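TRNA nucleotidyl transferase-related protein (Thermotoga maritima, PDB 3H38) probably acts as a class II CCA-adding enzyme, its nucleotidyltransferase part using CTP and ATP with Mg(2+) to complete the 3' end of tRNA. Local coordinates at residues Gly27-Asp31 against Lys139-Lys143; Phe247-Tyr252 against Phe287-Asp292; Leu324-Arg330 against Glu358-Phe363. One frame throughout, in Å; residues are numbered along the deposited sequence.

Contact 1 (Gly27-Asp31 against Lys139-Lys143); sequences GKFGD and KLNPK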
ATOM      1  N   GLY A  27     -15.072   4.242 -29.794  1.00 31.80           N
ATOM      2  CA  GLY A  27     -16.053   3.285 -30.271  1.00 40.57           C
ATOM      3  C   GLY A  27     -16.037   3.318 -31.784  1.00 41.08           C
ATOM      4  O   GLY A  27     -15.954   2.284 -32.450  1.00 34.85           O
ATOM      5  N   LYS A  28     -16.091   4.528 -32.300  1.00 46.20           N
ATOM      6  CA  LYS A  28     -16.099   4.793 -33.716  1.00 47.61           C
ATOM      7  C   LYS A  28     -14.881   4.253 -34.425  1.00 48.10           C
ATOM      8  O   LYS A  28     -15.043   3.656 -35.457  1.00 47.93           O
ATOM      9  CB  LYS A  28     -16.265   6.282 -33.972  1.00 53.60           C
ATOM     10  CG  LYS A  28     -17.330   6.656 -34.958  1.00 62.70           C
ATOM     11  CD  LYS A  28     -16.914   6.447 -36.392  1.00 72.25           C
ATOM     12  CE  LYS A  28     -17.945   5.613 -37.180  1.00 73.58           C
ATOM     13  NZ  LYS A  28     -17.728   5.525 -38.655  1.00 63.04           N
ATOM     14  N   PHE A  29     -13.686   4.428 -33.855  1.00 34.00           N
ATOM     15  CA  PHE A  29     -12.473   3.801 -34.391  1.00 32.55           C
ATOM     16  C   PHE A  29     -12.619   2.292 -34.392  1.00 31.00           C
ATOM     17  O   PHE A  29     -12.096   1.620 -35.275  1.00 45.12           O
ATOM     18  CB  PHE A  29     -11.222   4.147 -33.580  1.00 44.58           C
ATOM     19  CG  PHE A  29     -10.926   5.610 -33.503  1.00 54.59           C
ATOM     20  CD1 PHE A  29     -10.096   6.104 -32.509  1.00 53.12           C
ATOM     21  CD2 PHE A  29     -11.486   6.501 -34.413  1.00 55.83           C
ATOM     22  CE1 PHE A  29      -9.823   7.462 -32.429  1.00 55.25           C
ATOM     23  CE2 PHE A  29     -11.216   7.855 -34.336  1.00 54.23           C
ATOM     24  CZ  PHE A  29     -10.388   8.337 -33.342  1.00 56.49           C
ATOM     25  N   GLY A  30     -13.316   1.758 -33.390  1.00 27.43           N
ATOM     26  CA  GLY A  30     -13.497   0.321 -33.273  1.00 28.80           C
ATOM     27  C   GLY A  30     -14.159  -0.205 -34.532  1.00 40.12           C
ATOM     28  O   GLY A  30     -13.647  -1.116 -35.173  1.00 43.93           O
ATOM     29  N   ASP A  31     -15.293   0.388 -34.890  1.00 38.36           N
ATOM     30  CA  ASP A  31     -16.031   0.019 -36.090  1.00 39.48           C
ATOM     31  C   ASP A  31     -15.193   0.168 -37.357  1.00 42.29           C
ATOM     32  O   ASP A  31     -15.276  -0.655 -38.265  1.00 47.09           O
ATOM     33  CB  ASP A  31     -17.275   0.889 -36.235  1.00 42.88           C
ATOM     34  CG  ASP A  31     -18.385   0.468 -35.305  1.00 56.15           C
ATOM     35  OD1 ASP A  31     -18.147  -0.473 -34.514  1.00 60.82           O
ATOM     36  OD2 ASP A  31     -19.488   1.069 -35.370  1.00 52.44           O
ATOM     37  N   LYS A 139     -19.761  -1.300 -23.583  1.00 24.10           N
ATOM     38  CA  LYS A 139     -19.328  -1.341 -24.959  1.00 28.26           C
ATOM     39  C   LYS A 139     -19.358   0.052 -25.543  1.00 24.82           C
ATOM     40  O   LYS A 139     -20.344   0.767 -25.383  1.00 27.72           O
ATOM     41  CB  LYS A 139     -20.236  -2.282 -25.749  1.00 21.57           C
ATOM     42  CG  LYS A 139     -19.832  -2.449 -27.180  1.00 20.70           C
ATOM     43  CD  LYS A 139     -20.536  -3.652 -27.767  1.00 21.92           C
ATOM     44  CE  LYS A 139     -19.935  -4.009 -29.146  1.00 26.16           C
ATOM     45  NZ  LYS A 139     -20.879  -4.883 -29.861  1.00 27.69           N
ATOM     46  N   LEU A 140     -18.293   0.419 -26.251  1.00 29.80           N
ATOM     47  CA  LEU A 140     -18.199   1.744 -26.872  1.00 27.25           C
ATOM     48  C   LEU A 140     -18.570   1.875 -28.359  1.00 29.66           C
ATOM     49  O   LEU A 140     -18.692   2.989 -28.848  1.00 28.91           O
ATOM     50  CB  LEU A 140     -16.810   2.338 -26.627  1.00 24.99           C
ATOM     51  CG  LEU A 140     -16.480   2.363 -25.126  1.00 29.30           C
ATOM     52  CD1 LEU A 140     -15.225   3.177 -24.838  1.00 23.88           C
ATOM     53  CD2 LEU A 140     -17.676   2.921 -24.332  1.00 31.06           C
ATOM     54  N   ASN A 141     -18.734   0.763 -29.076  1.00 30.40           N
ATOM     55  CA  ASN A 141     -19.043   0.840 -30.499  1.00 32.24           C
ATOM     56  C   ASN A 141     -20.416   1.488 -30.650  1.00 39.88           C
ATOM     57  O   ASN A 141     -21.304   1.238 -29.815  1.00 31.52           O
ATOM     58  CB  ASN A 141     -19.029  -0.541 -31.157  1.00 28.84           C
ATOM     59  CG  ASN A 141     -17.678  -1.254 -31.027  1.00 36.38           C
ATOM     60  OD1 ASN A 141     -16.803  -1.160 -31.915  1.00 34.83           O
ATOM     61  ND2 ASN A 141     -17.506  -1.983 -29.927  1.00 34.50           N
ATOM     62  N   PRO A 142     -20.579   2.349 -31.685  1.00 35.33           N
ATOM     63  CA  PRO A 142     -21.735   3.242 -31.869  1.00 28.96           C
ATOM     64  C   PRO A 142     -23.108   2.595 -31.654  1.00 32.38           C
ATOM     65  O   PRO A 142     -23.868   3.091 -30.817  1.00 32.63           O
ATOM     66  CB  PRO A 142     -21.562   3.725 -33.306  1.00 35.50           C
ATOM     67  CG  PRO A 142     -20.056   3.826 -33.452  1.00 34.82           C
ATOM     68  CD  PRO A 142     -19.501   2.654 -32.651  1.00 32.48           C
ATOM     69  N   LYS A 143     -23.429   1.512 -32.356  1.00 25.88           N
ATOM     70  CA  LYS A 143     -24.733   0.884 -32.134  1.00 26.75           C
ATOM     71  C   LYS A 143     -24.937   0.436 -30.669  1.00 35.70           C
ATOM     72  O   LYS A 143     -26.053   0.492 -30.146  1.00 39.11           O
ATOM     73  CB  LYS A 143     -24.987  -0.311 -33.089  1.00 28.40           C
ATOM     74  CG  LYS A 143     -26.203  -1.152 -32.642  1.00 35.78           C
ATOM     75  CD  LYS A 143     -26.734  -2.091 -33.691  1.00 36.06           C
ATOM     76  CE  LYS A 143     -27.084  -3.447 -33.083  1.00 30.60           C
ATOM     77  NZ  LYS A 143     -28.118  -3.440 -32.041  1.00 32.68           N
TER
HETATM   78  O   HOH W   1     -21.706  -0.217 -34.013  1.00 35.30           O
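A helix end meets a loop here, at the edge of the nucleotidyltransferase head: the last turns of helix 17-32 pack against the residues that follow strand 137-139 and lead towards strand 147-149. The approach is close because Gly27 has no side chain. Its CA lies 3.9 Å from the CA of Asn141, and it makes a CA-H...O contact with the carbonyl of Leu140, with Gly27 CA 3.0 Å from Leu140 O and an angle of 152° at the hydrogen. An ideal CB on Gly27 would fall only 1.6 Å from that same oxygen. Pro142 covers the next part of the helix surface: its CD is 3.6 Å from Gly27 O, and its CG is 4.2 Å from Lys28 CG. Asp31, one turn further on, points its CA-to-CB bond at the loop and brings OD2 to 3.1 Å from Pro142 CD. Asp31 OD2 also accepts a hydrogen bond from water 1 (2.9 Å), which in turn accepts one from Lys143 N (3.0 Å). Behind the loop, the backbone of Leu140 is hydrogen-bonded to that of Val37 at the start of strand 37-40, while the CA-to-CB bond of Phe29 points away from the loop, and its ring meets Phe74 and, edge-to-face, Tyr70. The chemistry implies a junction that relies on tight backbone fit at Gly27, with the carboxylate of Asp31 reaching the loop backbone through a single bridging water.

Contact 2 (Phe247-Tyr252 against Phe287-Asp292); sequences FPKTYY and FLEFYD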
ATOM      1  N   PHE A 247       3.127 -14.813   7.849  1.00 32.47           N
ATOM      2  CA  PHE A 247       4.288 -14.732   8.744  1.00 45.22           C
ATOM      3  C   PHE A 247       4.099 -15.741   9.856  1.00 55.80           C
ATOM      4  O   PHE A 247       3.329 -15.517  10.784  1.00 53.60           O
ATOM      5  CB  PHE A 247       4.433 -13.333   9.340  1.00 36.40           C
ATOM      6  CG  PHE A 247       4.215 -12.246   8.350  1.00 42.00           C
ATOM      7  CD1 PHE A 247       2.973 -11.666   8.211  1.00 37.99           C
ATOM      8  CD2 PHE A 247       5.240 -11.849   7.506  1.00 47.48           C
ATOM      9  CE1 PHE A 247       2.761 -10.679   7.258  1.00 36.72           C
ATOM     10  CE2 PHE A 247       5.038 -10.873   6.552  1.00 42.04           C
ATOM     11  CZ  PHE A 247       3.794 -10.276   6.431  1.00 33.07           C
ATOM     12  N   PRO A 248       4.824 -16.855   9.760  1.00 58.41           N
ATOM     13  CA  PRO A 248       4.589 -18.101  10.494  1.00 57.32           C
ATOM     14  C   PRO A 248       4.987 -17.999  11.962  1.00 52.20           C
ATOM     15  O   PRO A 248       4.664 -18.881  12.752  1.00 57.60           O
ATOM     16  CB  PRO A 248       5.498 -19.107   9.767  1.00 55.78           C
ATOM     17  CG  PRO A 248       6.038 -18.360   8.535  1.00 46.85           C
ATOM     18  CD  PRO A 248       6.034 -16.929   8.930  1.00 51.69           C
ATOM     19  N   LYS A 249       5.708 -16.945  12.313  1.00 44.68           N
ATOM     20  CA  LYS A 249       6.074 -16.710  13.701  1.00 42.24           C
ATOM     21  C   LYS A 249       5.351 -15.526  14.333  1.00 39.04           C
ATOM     22  O   LYS A 249       5.624 -15.180  15.482  1.00 47.91           O
ATOM     23  CB  LYS A 249       7.581 -16.515  13.837  1.00 39.89           C
ATOM     24  CG  LYS A 249       8.279 -17.703  14.433  1.00 44.62           C
ATOM     25  CD  LYS A 249       8.315 -18.856  13.478  1.00 43.10           C
ATOM     26  CE  LYS A 249       8.742 -20.119  14.199  1.00 49.33           C
ATOM     27  NZ  LYS A 249       9.115 -21.190  13.235  1.00 50.25           N
ATOM     28  N   THR A 250       4.451 -14.888  13.591  1.00 35.10           N
ATOM     29  CA  THR A 250       3.671 -13.795  14.176  1.00 46.69           C
ATOM     30  C   THR A 250       2.252 -14.238  14.565  1.00 47.17           C
ATOM     31  O   THR A 250       1.499 -14.838  13.769  1.00 46.30           O
ATOM     32  CB  THR A 250       3.591 -12.477  13.315  1.00 40.10           C
ATOM     33  OG1 THR A 250       2.307 -12.372  12.710  1.00 42.24           O
ATOM     34  CG2 THR A 250       4.671 -12.363  12.253  1.00 18.03           C
ATOM     35  N   TYR A 251       1.907 -13.917  15.805  1.00 37.21           N
ATOM     36  CA  TYR A 251       0.614 -14.235  16.385  1.00 44.33           C
ATOM     37  C   TYR A 251      -0.084 -12.918  16.653  1.00 44.71           C
ATOM     38  O   TYR A 251       0.437 -12.069  17.398  1.00 37.49           O
ATOM     39  CB  TYR A 251       0.815 -15.032  17.681  1.00 44.56           C
ATOM     40  CG  TYR A 251       1.817 -16.122  17.459  1.00 54.70           C
ATOM     41  CD1 TYR A 251       1.444 -17.325  16.860  1.00 52.80           C
ATOM     42  CD2 TYR A 251       3.156 -15.929  17.785  1.00 69.35           C
ATOM     43  CE1 TYR A 251       2.373 -18.324  16.618  1.00 61.28           C
ATOM     44  CE2 TYR A 251       4.100 -16.924  17.548  1.00 78.32           C
ATOM     45  CZ  TYR A 251       3.703 -18.118  16.965  1.00 77.89           C
ATOM     46  OH  TYR A 251       4.645 -19.103  16.737  1.00 84.40           O
ATOM     47  N   TYR A 252      -1.244 -12.732  16.018  1.00 38.83           N
ATOM     48  CA  TYR A 252      -1.993 -11.501  16.202  1.00 33.09           C
ATOM     49  C   TYR A 252      -2.858 -11.595  17.445  1.00 32.81           C
ATOM     50  O   TYR A 252      -3.903 -12.245  17.423  1.00 33.55           O
ATOM     51  CB  TYR A 252      -2.892 -11.216  15.020  1.00 33.12           C
ATOM     52  CG  TYR A 252      -3.295  -9.754  14.953  1.00 24.57           C
ATOM     53  CD1 TYR A 252      -2.386  -8.791  14.502  1.00 23.09           C
ATOM     54  CD2 TYR A 252      -4.556  -9.327  15.377  1.00 25.97           C
ATOM     55  CE1 TYR A 252      -2.721  -7.456  14.435  1.00 28.78           C
ATOM     56  CE2 TYR A 252      -4.916  -7.963  15.308  1.00 32.26           C
ATOM     57  CZ  TYR A 252      -3.988  -7.044  14.829  1.00 33.87           C
ATOM     58  OH  TYR A 252      -4.296  -5.710  14.740  1.00 30.79           O
ATOM     59  N   PHE A 287       4.792  -6.811  13.390  1.00 39.29           N
ATOM     60  CA  PHE A 287       4.642  -8.217  13.025  1.00 26.77           C
ATOM     61  C   PHE A 287       5.833  -9.059  13.390  1.00 25.70           C
ATOM     62  O   PHE A 287       5.702 -10.178  13.894  1.00 30.49           O
ATOM     63  CB  PHE A 287       4.394  -8.325  11.529  1.00 30.52           C
ATOM     64  CG  PHE A 287       2.972  -8.043  11.135  1.00 31.11           C
ATOM     65  CD1 PHE A 287       1.973  -8.024  12.093  1.00 34.59           C
ATOM     66  CD2 PHE A 287       2.629  -7.840   9.818  1.00 37.41           C
ATOM     67  CE1 PHE A 287       0.673  -7.792  11.756  1.00 35.01           C
ATOM     68  CE2 PHE A 287       1.305  -7.617   9.461  1.00 39.05           C
ATOM     69  CZ  PHE A 287       0.331  -7.591  10.424  1.00 40.47           C
ATOM     70  N   LEU A 288       7.010  -8.504  13.165  1.00 34.43           N
ATOM     71  CA  LEU A 288       8.229  -9.293  13.243  1.00 38.57           C
ATOM     72  C   LEU A 288       8.994  -9.189  14.582  1.00 38.34           C
ATOM     73  O   LEU A 288      10.105  -9.693  14.714  1.00 43.58           O
ATOM     74  CB  LEU A 288       9.127  -8.981  12.039  1.00 37.06           C
ATOM     75  CG  LEU A 288       8.967  -9.815  10.747  1.00 39.02           C
ATOM     76  CD1 LEU A 288       7.572 -10.371  10.515  1.00 33.24           C
ATOM     77  CD2 LEU A 288       9.429  -9.028   9.542  1.00 31.11           C
ATOM     78  N   GLU A 289       8.390  -8.564  15.580  1.00 36.01           N
ATOM     79  CA  GLU A 289       8.988  -8.594  16.906  1.00 41.07           C
ATOM     80  C   GLU A 289       9.254 -10.026  17.363  1.00 41.25           C
ATOM     81  O   GLU A 289       8.419 -10.917  17.166  1.00 40.35           O
ATOM     82  CB  GLU A 289       8.100  -7.874  17.920  1.00 35.84           C
ATOM     83  CG  GLU A 289       8.114  -6.362  17.755  1.00 33.06           C
ATOM     84  CD  GLU A 289       7.306  -5.646  18.835  1.00 41.99           C
ATOM     85  OE1 GLU A 289       7.496  -4.422  18.992  1.00 42.03           O
ATOM     86  OE2 GLU A 289       6.484  -6.302  19.526  1.00 41.30           O
ATOM     87  N   PHE A 290      10.434 -10.236  17.946  1.00 37.21           N
ATOM     88  CA  PHE A 290      10.773 -11.478  18.660  1.00 40.49           C
ATOM     89  C   PHE A 290      11.036 -12.665  17.747  1.00 49.02           C
ATOM     90  O   PHE A 290      10.978 -13.828  18.170  1.00 49.15           O
ATOM     91  CB  PHE A 290       9.711 -11.812  19.709  1.00 37.26           C
ATOM     92  CG  PHE A 290       9.525 -10.727  20.724  1.00 44.10           C
ATOM     93  CD1 PHE A 290       8.338 -10.018  20.789  1.00 42.36           C
ATOM     94  CD2 PHE A 290      10.564 -10.389  21.591  1.00 48.57           C
ATOM     95  CE1 PHE A 290       8.167  -9.007  21.706  1.00 45.43           C
ATOM     96  CE2 PHE A 290      10.405  -9.378  22.516  1.00 52.14           C
ATOM     97  CZ  PHE A 290       9.205  -8.681  22.574  1.00 55.54           C
ATOM     98  N   TYR A 291      11.349 -12.352  16.496  1.00 45.35           N
ATOM     99  CA  TYR A 291      11.656 -13.373  15.514  1.00 41.37           C
ATOM    100  C   TYR A 291      13.084 -13.862  15.705  1.00 40.95           C
ATOM    101  O   TYR A 291      14.026 -13.078  15.802  1.00 46.81           O
ATOM    102  CB  TYR A 291      11.475 -12.827  14.090  1.00 39.58           C
ATOM    103  CG  TYR A 291      10.162 -13.184  13.433  1.00 34.65           C
ATOM    104  CD1 TYR A 291      10.143 -13.767  12.175  1.00 37.74           C
ATOM    105  CD2 TYR A 291       8.947 -12.935  14.061  1.00 38.20           C
ATOM    106  CE1 TYR A 291       8.949 -14.106  11.554  1.00 36.86           C
ATOM    107  CE2 TYR A 291       7.737 -13.271  13.447  1.00 39.00           C
ATOM    108  CZ  TYR A 291       7.754 -13.858  12.187  1.00 38.16           C
ATOM    109  OH  TYR A 291       6.587 -14.209  11.543  1.00 36.35           O
ATOM    110  N   ASP A 292      13.227 -15.174  15.768  1.00 45.07           N
ATOM    111  CA  ASP A 292      14.533 -15.807  15.784  1.00 53.78           C
ATOM    112  C   ASP A 292      15.222 -15.626  14.426  1.00 58.54           C
ATOM    113  O   ASP A 292      14.564 -15.397  13.410  1.00 65.66           O
ATOM    114  CB  ASP A 292      14.366 -17.290  16.118  1.00 54.34           C
ATOM    115  CG  ASP A 292      13.143 -17.915  15.431  1.00 67.99           C
ATOM    116  OD1 ASP A 292      12.035 -17.300  15.428  1.00 65.96           O
ATOM    117  OD2 ASP A 292      13.295 -19.038  14.910  1.00 68.85           O
TER
HETATM  118  O   HOH W   2       7.883 -13.911  17.312  1.00 49.40           O
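Phe287 ends helix 279-287 and opens the second segment with an aromatic cluster: its CD2 lies 3.8 Å from Phe247 CE1, the two rings meeting obliquely (centroids 5.4 Å apart, planes at 37°), and its CE1 is 4.2 Å from Tyr252 CD1, edge against edge. Leu288 leaves the helical conformation and starts a type II turn that runs to Tyr291; its CD1 touches Phe247 CD2 (4.1 Å) and Thr250 CG2 (3.9 Å). Glu289 contributes its backbone, as water 2 donates to both Glu289 O (3.0 Å) and Lys249 O (3.2 Å). Beyond Phe290, Tyr291 reaches back across the gap. Lys249 CB sits 3.5 Å from the centroid of the Tyr291 ring, 26° off the normal, a CH-pi contact over its face, and Lys249 N donates to Tyr291 OH at 3.0 Å, although the modelled position of that hydroxyl is less certain. Asp292 holds the N-cap position of helix 293-302, with OD2 hydrogen-bonded to Ser295 OG and OD1 3.9 Å from Lys249 CG. The contact thus joins two interhelical loops of the all-helical region: Val299 of helix 293-302 touches Pro248, Leu288 and Tyr291, Ile243 of helix 242-246 touches Thr250, Tyr252 and Phe287, and helix 230-239 packs against Tyr252.

Contact 3 (Leu324-Arg330 against Glu358-Phe363); sequences LEMLSER and EKEGLF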
ATOM      1  N   LEU A 324       9.347   2.742  28.362  1.00 46.54           N
ATOM      2  CA  LEU A 324       8.126   2.997  29.122  1.00 53.64           C
ATOM      3  C   LEU A 324       8.475   3.514  30.508  1.00 63.10           C
ATOM      4  O   LEU A 324       7.877   4.472  30.994  1.00 75.19           O
ATOM      5  CB  LEU A 324       7.279   1.734  29.274  1.00 53.07           C
ATOM      6  CG  LEU A 324       6.305   1.329  28.167  1.00 54.42           C
ATOM      7  CD1 LEU A 324       5.561   2.528  27.590  1.00 53.86           C
ATOM      8  CD2 LEU A 324       7.049   0.593  27.096  1.00 52.34           C
ATOM      9  N   GLU A 325       9.439   2.868  31.149  1.00 62.80           N
ATOM     10  CA  GLU A 325       9.831   3.259  32.489  1.00 69.29           C
ATOM     11  C   GLU A 325      10.337   4.689  32.522  1.00 63.97           C
ATOM     12  O   GLU A 325      10.005   5.429  33.449  1.00 57.26           O
ATOM     13  CB  GLU A 325      10.893   2.314  33.045  1.00 85.81           C
ATOM     14  CG  GLU A 325      10.350   0.988  33.551  1.00 97.88           C
ATOM     15  CD  GLU A 325      11.315   0.316  34.508  1.00115.71           C
ATOM     16  OE1 GLU A 325      10.900  -0.628  35.216  1.00123.24           O
ATOM     17  OE2 GLU A 325      12.489   0.745  34.560  1.00119.70           O
ATOM     18  N   MET A 326      11.136   5.071  31.521  1.00 64.07           N
ATOM     19  CA  MET A 326      11.695   6.427  31.445  1.00 63.59           C
ATOM     20  C   MET A 326      10.606   7.486  31.244  1.00 60.10           C
ATOM     21  O   MET A 326      10.743   8.626  31.684  1.00 59.52           O
ATOM     22  CB  MET A 326      12.698   6.570  30.297  1.00 63.49           C
ATOM     23  CG  MET A 326      14.017   5.820  30.392  1.00 59.38           C
ATOM     24  SD  MET A 326      14.816   6.059  28.770  1.00 84.73           S
ATOM     25  CE  MET A 326      16.132   4.835  28.789  1.00 64.01           C
ATOM     26  N   LEU A 327       9.536   7.124  30.549  1.00 56.92           N
ATOM     27  CA  LEU A 327       8.459   8.079  30.309  1.00 62.48           C
ATOM     28  C   LEU A 327       7.528   8.156  31.523  1.00 69.64           C
ATOM     29  O   LEU A 327       6.763   9.116  31.677  1.00 73.34           O
ATOM     30  CB  LEU A 327       7.675   7.713  29.042  1.00 53.18           C
ATOM     31  CG  LEU A 327       8.425   7.823  27.711  1.00 52.22           C
ATOM     32  CD1 LEU A 327       7.579   7.252  26.580  1.00 55.83           C
ATOM     33  CD2 LEU A 327       8.841   9.270  27.402  1.00 45.63           C
ATOM     34  N   SER A 328       7.590   7.134  32.372  1.00 71.86           N
ATOM     35  CA  SER A 328       6.804   7.123  33.601  1.00 87.62           C
ATOM     36  C   SER A 328       7.334   8.183  34.554  1.00 83.49           C
ATOM     37  O   SER A 328       6.568   8.901  35.190  1.00 78.56           O
ATOM     38  CB  SER A 328       6.850   5.751  34.278  1.00 94.86           C
ATOM     39  OG  SER A 328       6.016   4.821  33.612  1.00 98.16           O
ATOM     40  N   GLU A 329       8.654   8.286  34.617  1.00 82.58           N
ATOM     41  CA  GLU A 329       9.312   9.135  35.590  1.00 88.16           C
ATOM     42  C   GLU A 329       9.742  10.464  35.005  1.00 92.02           C
ATOM     43  O   GLU A 329      10.667  11.094  35.511  1.00 98.77           O
ATOM     44  CB  GLU A 329      10.526   8.408  36.131  1.00 90.58           C
ATOM     45  CG  GLU A 329      10.294   6.928  36.270  1.00 96.61           C
ATOM     46  CD  GLU A 329      11.584   6.158  36.217  1.00109.30           C
ATOM     47  OE1 GLU A 329      12.649   6.814  36.186  1.00117.50           O
ATOM     48  OE2 GLU A 329      11.536   4.910  36.200  1.00111.35           O
ATOM     49  N   ARG A 330       9.188  10.823  33.884  1.00 90.77           N
ATOM     50  CA  ARG A 330       9.410  12.141  33.396  1.00 90.28           C
ATOM     51  C   ARG A 330      10.904  12.412  33.390  1.00 87.90           C
ATOM     52  O   ARG A 330      11.358  13.523  33.604  1.00 91.48           O
ATOM     53  CB  ARG A 330       8.642  13.097  34.278  1.00 91.63           C
ATOM     54  CG  ARG A 330       7.139  12.958  34.155  1.00 93.39           C
ATOM     55  CD  ARG A 330       6.689  13.670  32.905  1.00102.34           C
ATOM     56  NE  ARG A 330       5.304  13.405  32.548  1.00111.65           N
ATOM     57  CZ  ARG A 330       4.400  14.345  32.307  1.00113.43           C
ATOM     58  NH1 ARG A 330       4.733  15.635  32.361  1.00108.10           N
ATOM     59  NH2 ARG A 330       3.171  13.998  31.995  1.00113.31           N
ATOM     60  N   GLU A 358      -0.163   9.968  28.220  1.00 73.88           N
ATOM     61  CA  GLU A 358       0.871  10.869  28.693  1.00 75.06           C
ATOM     62  C   GLU A 358       2.237  10.494  28.174  1.00 67.08           C
ATOM     63  O   GLU A 358       3.039  11.366  27.815  1.00 62.60           O
ATOM     64  CB  GLU A 358       0.891  10.894  30.219  1.00 83.75           C
ATOM     65  CG  GLU A 358      -0.104  11.851  30.815  1.00 93.25           C
ATOM     66  CD  GLU A 358      -0.030  13.242  30.197  1.00102.39           C
ATOM     67  OE1 GLU A 358      -0.496  13.416  29.044  1.00 99.06           O
ATOM     68  OE2 GLU A 358       0.482  14.165  30.876  1.00110.31           O
ATOM     69  N   LYS A 359       2.499   9.201  28.139  1.00 64.25           N
ATOM     70  CA  LYS A 359       3.755   8.712  27.632  1.00 65.64           C
ATOM     71  C   LYS A 359       3.977   9.037  26.174  1.00 58.83           C
ATOM     72  O   LYS A 359       5.057   9.378  25.791  1.00 58.98           O
ATOM     73  CB  LYS A 359       3.883   7.242  27.865  1.00 62.55           C
ATOM     74  CG  LYS A 359       3.711   6.912  29.248  1.00 68.14           C
ATOM     75  CD  LYS A 359       4.503   5.710  29.564  1.00 84.67           C
ATOM     76  CE  LYS A 359       3.804   4.844  30.581  1.00 95.59           C
ATOM     77  NZ  LYS A 359       4.762   3.988  31.332  1.00 99.85           N
ATOM     78  N   GLU A 360       2.936   8.932  25.380  1.00 55.70           N
ATOM     79  CA  GLU A 360       2.986   9.304  23.959  1.00 55.28           C
ATOM     80  C   GLU A 360       3.211  10.801  23.824  1.00 57.51           C
ATOM     81  O   GLU A 360       4.154  11.229  23.167  1.00 51.25           O
ATOM     82  CB  GLU A 360       1.690   8.903  23.259  1.00 55.13           C
ATOM     83  CG  GLU A 360       1.460   9.518  21.889  1.00 56.25           C
ATOM     84  CD  GLU A 360       0.093   9.134  21.297  1.00 63.93           C
ATOM     85  OE1 GLU A 360      -0.335   7.966  21.461  1.00 66.96           O
ATOM     86  OE2 GLU A 360      -0.559   9.997  20.665  1.00 60.05           O
ATOM     87  N   GLY A 361       2.354  11.588  24.473  1.00 65.46           N
ATOM     88  CA  GLY A 361       2.500  13.035  24.504  1.00 65.78           C
ATOM     89  C   GLY A 361       3.892  13.532  24.874  1.00 63.64           C
ATOM     90  O   GLY A 361       4.443  14.411  24.218  1.00 60.45           O
ATOM     91  N   LEU A 362       4.492  12.982  25.913  1.00 67.48           N
ATOM     92  CA  LEU A 362       5.825  13.389  26.291  1.00 67.47           C
ATOM     93  C   LEU A 362       6.894  12.965  25.321  1.00 73.67           C
ATOM     94  O   LEU A 362       7.559  13.791  24.729  1.00 79.82           O
ATOM     95  CB  LEU A 362       6.171  12.675  27.589  1.00 68.28           C
ATOM     96  CG  LEU A 362       7.083  13.208  28.684  1.00 67.71           C
ATOM     97  CD1 LEU A 362       7.802  12.089  29.326  1.00 62.54           C
ATOM     98  CD2 LEU A 362       8.012  14.263  28.238  1.00 60.76           C
ATOM     99  N   PHE A 363       6.985  11.671  25.084  1.00 71.31           N
ATOM    100  CA  PHE A 363       7.848  11.123  24.048  1.00 65.48           C
ATOM    101  C   PHE A 363       7.729  11.875  22.712  1.00 61.62           C
ATOM    102  O   PHE A 363       8.739  12.151  22.068  1.00 53.39           O
ATOM    103  CB  PHE A 363       7.549   9.629  23.887  1.00 60.46           C
ATOM    104  CG  PHE A 363       8.393   8.937  22.853  1.00 64.93           C
ATOM    105  CD1 PHE A 363       9.758   8.785  23.037  1.00 60.63           C
ATOM    106  CD2 PHE A 363       7.812   8.412  21.698  1.00 62.26           C
ATOM    107  CE1 PHE A 363      10.524   8.135  22.080  1.00 54.75           C
ATOM    108  CE2 PHE A 363       8.578   7.763  20.746  1.00 50.00           C
ATOM    109  CZ  PHE A 363       9.932   7.623  20.938  1.00 48.55           C
TER
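Lys359 NZ donates two hydrogen bonds across this interface, to Ser328 OG at 2.7 Å and to Leu324 O at 3.2 Å, so the ammonium group of one helix meets the C-terminal turn of the other. The motif is a near-perpendicular helix-helix crossing in the helical C-terminal part of the chain: the axes of segments 324-328 and 358-363 approach to 9.6 Å at 87°. The Leu324 carbonyl also receives weak backbone bonds from Leu327 N and Ser328 N, which places the lysine on the last turn of helix 309-328. A second polar link lies just past the helix end. Arg330 has positive phi and psi (51° and 38°), the left-handed helical region, and its side chain turns back to form a salt bridge with Glu358, NH2 to OE2 being 2.9 Å; as a hydrogen bond this is weak, with an angle of 121°. Glu358 OE2 lies near the guanidinium plane, whereas Leu362 CG covers one of its faces.

Apolar packing completes the join. The aliphatic part of Lys359 lies along the other helix, its CD 3.9 Å from Leu324 CD1 and 3.8 Å from Leu327 CB. Leu327 points its CA-to-CB bond at the partner helix. Leu355, in the loop before helix 357-371, touches both Leu327 and Phe363, while the CA-to-CB bond of Glu360 points away from segment 324-330, and its carboxylate forms salt bridges with Arg265 and Lys364. Both methyls of Leu327 reach Phe363 CB, CD1 at 3.6 Å and CD2 at 3.8 Å, and Leu327 CD2 also lies 3.6 Å from Leu362 CD1.

The three contacts follow one another along an elongated chain. Contact 1 belongs to the catalytic head: the side chain of Leu140 is about 9 Å from that of Asp57 and about 11 Å from that of Asp99, both Mg(2+) ligands, although no metal is bound in this model. Contacts 2 and 3 lie across the chain's centre, in helical parts away from the annotated sites; their centres are about 54 and about 66 Å from that of contact 1. These two are neighbours, with centres about 26 Å and nearest atoms about 10 Å apart. Helix 309-328 connects them without direct touch: Ile313 packs on Leu288 of contact 2, while the helix's C-terminal turn forms contact 3.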